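LP04448p (Drosophila melanogaster, PDB 2QK2) probably binds tubulin through its TOG domains, as in other XMAP215/Dis1 family proteins, and so acts at growing microtubule plus ends. Local coordinates at residues P17-F20 against Y21-E25. Sequence-based numbering, arbitrary orientation.
Sequences PKDF and YDKLE
The start of the short helix 20-24, at the N-terminal edge of this HEAT-repeat TOG domain, is entered through a type I beta turn, P17 to F20, that leads straight into the first helical turn. D19 holds the N-cap position, but its carboxylate makes no capping bond; its carbonyl O instead accepts the K23 backbone N at 2.9 Å, with an N-H...O angle of 171°. The next bond of the helix, L24 N to F20 O, is weak at 3.4 Å, and F20 O also accepts a hydrogen bond from the S35 hydroxyl, OG. K23, extended beyond CG, runs alongside the D19 carboxylate. A chi1 of 60° tucks D19 CG over its own backbone, flanked by N and C, and turns OD2 to the lysine's aliphatic end, 3.4 Å from K23 CE. The charge pairing is long, D19 OD2 to K23 NZ 4.0 Å; the main partner of NZ is the carboxylate of E34 in helix 29-45, and a long, flexible lysine can serve both acids. A methionine in place of K23 would probably keep much of the aliphatic contact but leave D19 and E34 without their shared positive partner. F20 is buried, its ring touching L39 of helix 29-45 and L57 of helix 55-67, where a large apolar side chain is apt. Its CG stands anti to the backbone N, and the ring presents an edge to the face of Y21 in a T-shaped stack, planes at 83° and centroids 4.8 Å apart. Y21 in turn rests on A56 and A60. The branched L24 adds a methyl obliquely to the phenylalanine, CD1 lying 3.7 Å from F20 CE2, while F20 CD2 sits over the centre of the Y21 ring, 3.5 Å above its plane.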
loop_
_atom_site.group_PDB
_atom_site.type_symbol
_atom_site.label_atom_id
_atom_site.label_comp_id
_atom_site.label_asym_id
_atom_site.label_seq_id
_atom_site.Cartn_x
_atom_site.Cartn_y
_atom_site.Cartn_z
ATOM N N PRO A 17 -4.580 -24.131 -10.784
ATOM C CA PRO A 17 -5.614 -25.125 -11.073
ATOM C C PRO A 17 -6.556 -24.655 -12.175
ATOM O O PRO A 17 -6.891 -23.469 -12.261
ATOM C CB PRO A 17 -6.310 -25.297 -9.725
ATOM C CG PRO A 17 -6.168 -23.947 -9.101
ATOM C CD PRO A 17 -4.736 -23.588 -9.422
ATOM N N LYS A 18 -6.986 -25.592 -13.013
ATOM C CA LYS A 18 -7.876 -25.269 -14.115
ATOM C C LYS A 18 -9.224 -24.726 -13.644
ATOM O O LYS A 18 -10.001 -24.215 -14.445
ATOM C CB LYS A 18 -8.086 -26.504 -15.004
ATOM C CG LYS A 18 -8.977 -27.581 -14.403
ATOM C CD LYS A 18 -9.053 -28.811 -15.312
ATOM C CE LYS A 18 -9.533 -28.456 -16.720
ATOM N NZ LYS A 18 -9.491 -29.629 -17.653
ATOM N N ASP A 19 -9.509 -24.833 -12.350
ATOM C CA ASP A 19 -10.775 -24.317 -11.833
ATOM C C ASP A 19 -10.557 -23.148 -10.866
ATOM O O ASP A 19 -11.456 -22.762 -10.117
ATOM C CB ASP A 19 -11.568 -25.437 -11.146
ATOM C CG ASP A 19 -10.822 -26.051 -9.976
ATOM O OD1 ASP A 19 -9.641 -25.698 -9.759
ATOM O OD2 ASP A 19 -11.421 -26.891 -9.273
ATOM N N PHE A 20 -9.360 -22.580 -10.901
ATOM C CA PHE A 20 -9.025 -21.460 -10.036
ATOM C C PHE A 20 -10.099 -20.370 -10.058
ATOM O O PHE A 20 -10.644 -20.002 -9.015
ATOM C CB PHE A 20 -7.688 -20.850 -10.458
ATOM C CG PHE A 20 -7.300 -19.647 -9.653
ATOM C CD1 PHE A 20 -6.701 -19.794 -8.403
ATOM C CD2 PHE A 20 -7.579 -18.363 -10.120
ATOM C CE1 PHE A 20 -6.387 -18.680 -7.625
ATOM C CE2 PHE A 20 -7.269 -17.237 -9.347
ATOM C CZ PHE A 20 -6.670 -17.400 -8.095
ATOM N N TYR A 21 -10.412 -19.858 -11.247
ATOM C CA TYR A 21 -11.399 -18.794 -11.364
ATOM C C TYR A 21 -12.837 -19.226 -11.081
ATOM O O TYR A 21 -13.585 -18.492 -10.432
ATOM C CB TYR A 21 -11.284 -18.123 -12.740
ATOM C CG TYR A 21 -9.937 -17.459 -12.944
ATOM C CD1 TYR A 21 -8.909 -18.112 -13.627
ATOM C CD2 TYR A 21 -9.669 -16.199 -12.395
ATOM C CE1 TYR A 21 -7.643 -17.530 -13.759
ATOM C CE2 TYR A 21 -8.404 -15.606 -12.516
ATOM C CZ TYR A 21 -7.398 -16.279 -13.199
ATOM O OH TYR A 21 -6.147 -15.711 -13.310
ATOM N N ASP A 22 -13.232 -20.410 -11.545
ATOM C CA ASP A 22 -14.591 -20.873 -11.285
ATOM C C ASP A 22 -14.851 -21.010 -9.786
ATOM O O ASP A 22 -15.892 -20.582 -9.289
ATOM C CB ASP A 22 -14.857 -22.217 -11.979
ATOM C CG ASP A 22 -14.963 -22.084 -13.492
ATOM O OD1 ASP A 22 -15.276 -20.974 -13.981
ATOM O OD2 ASP A 22 -14.745 -23.092 -14.192
ATOM N N LYS A 23 -13.907 -21.593 -9.053
ATOM C CA LYS A 23 -14.102 -21.749 -7.614
ATOM C C LYS A 23 -14.255 -20.420 -6.880
ATOM O O LYS A 23 -15.010 -20.329 -5.905
ATOM C CB LYS A 23 -12.956 -22.540 -6.994
ATOM C CG LYS A 23 -13.130 -24.053 -7.046
ATOM C CD LYS A 23 -12.022 -24.705 -6.227
ATOM C CE LYS A 23 -12.196 -26.196 -6.081
ATOM N NZ LYS A 23 -11.037 -26.756 -5.323
ATOM N N LEU A 24 -13.538 -19.394 -7.339
ATOM C CA LEU A 24 -13.624 -18.077 -6.707
ATOM C C LEU A 24 -15.033 -17.503 -6.827
ATOM O O LEU A 24 -15.397 -16.585 -6.095
ATOM C CB LEU A 24 -12.610 -17.104 -7.329
ATOM C CG LEU A 24 -11.191 -17.184 -6.756
ATOM C CD1 LEU A 24 -10.294 -16.156 -7.433
ATOM C CD2 LEU A 24 -11.246 -16.928 -5.252
ATOM N N GLU A 25 -15.825 -18.051 -7.747
ATOM C CA GLU A 25 -17.200 -17.594 -7.937
ATOM C C GLU A 25 -18.210 -18.391 -7.111
ATOM O O GLU A 25 -19.400 -18.077 -7.118
ATOM C CB GLU A 25 -17.596 -17.669 -9.414
ATOM C CG GLU A 25 -16.918 -16.644 -10.308
ATOM C CD GLU A 25 -17.205 -15.212 -9.886
ATOM O OE1 GLU A 25 -18.392 -14.864 -9.708
ATOM O OE2 GLU A 25 -16.243 -14.429 -9.742
HETATM O O HOH W 1 -11.142 -21.549 -13.926
#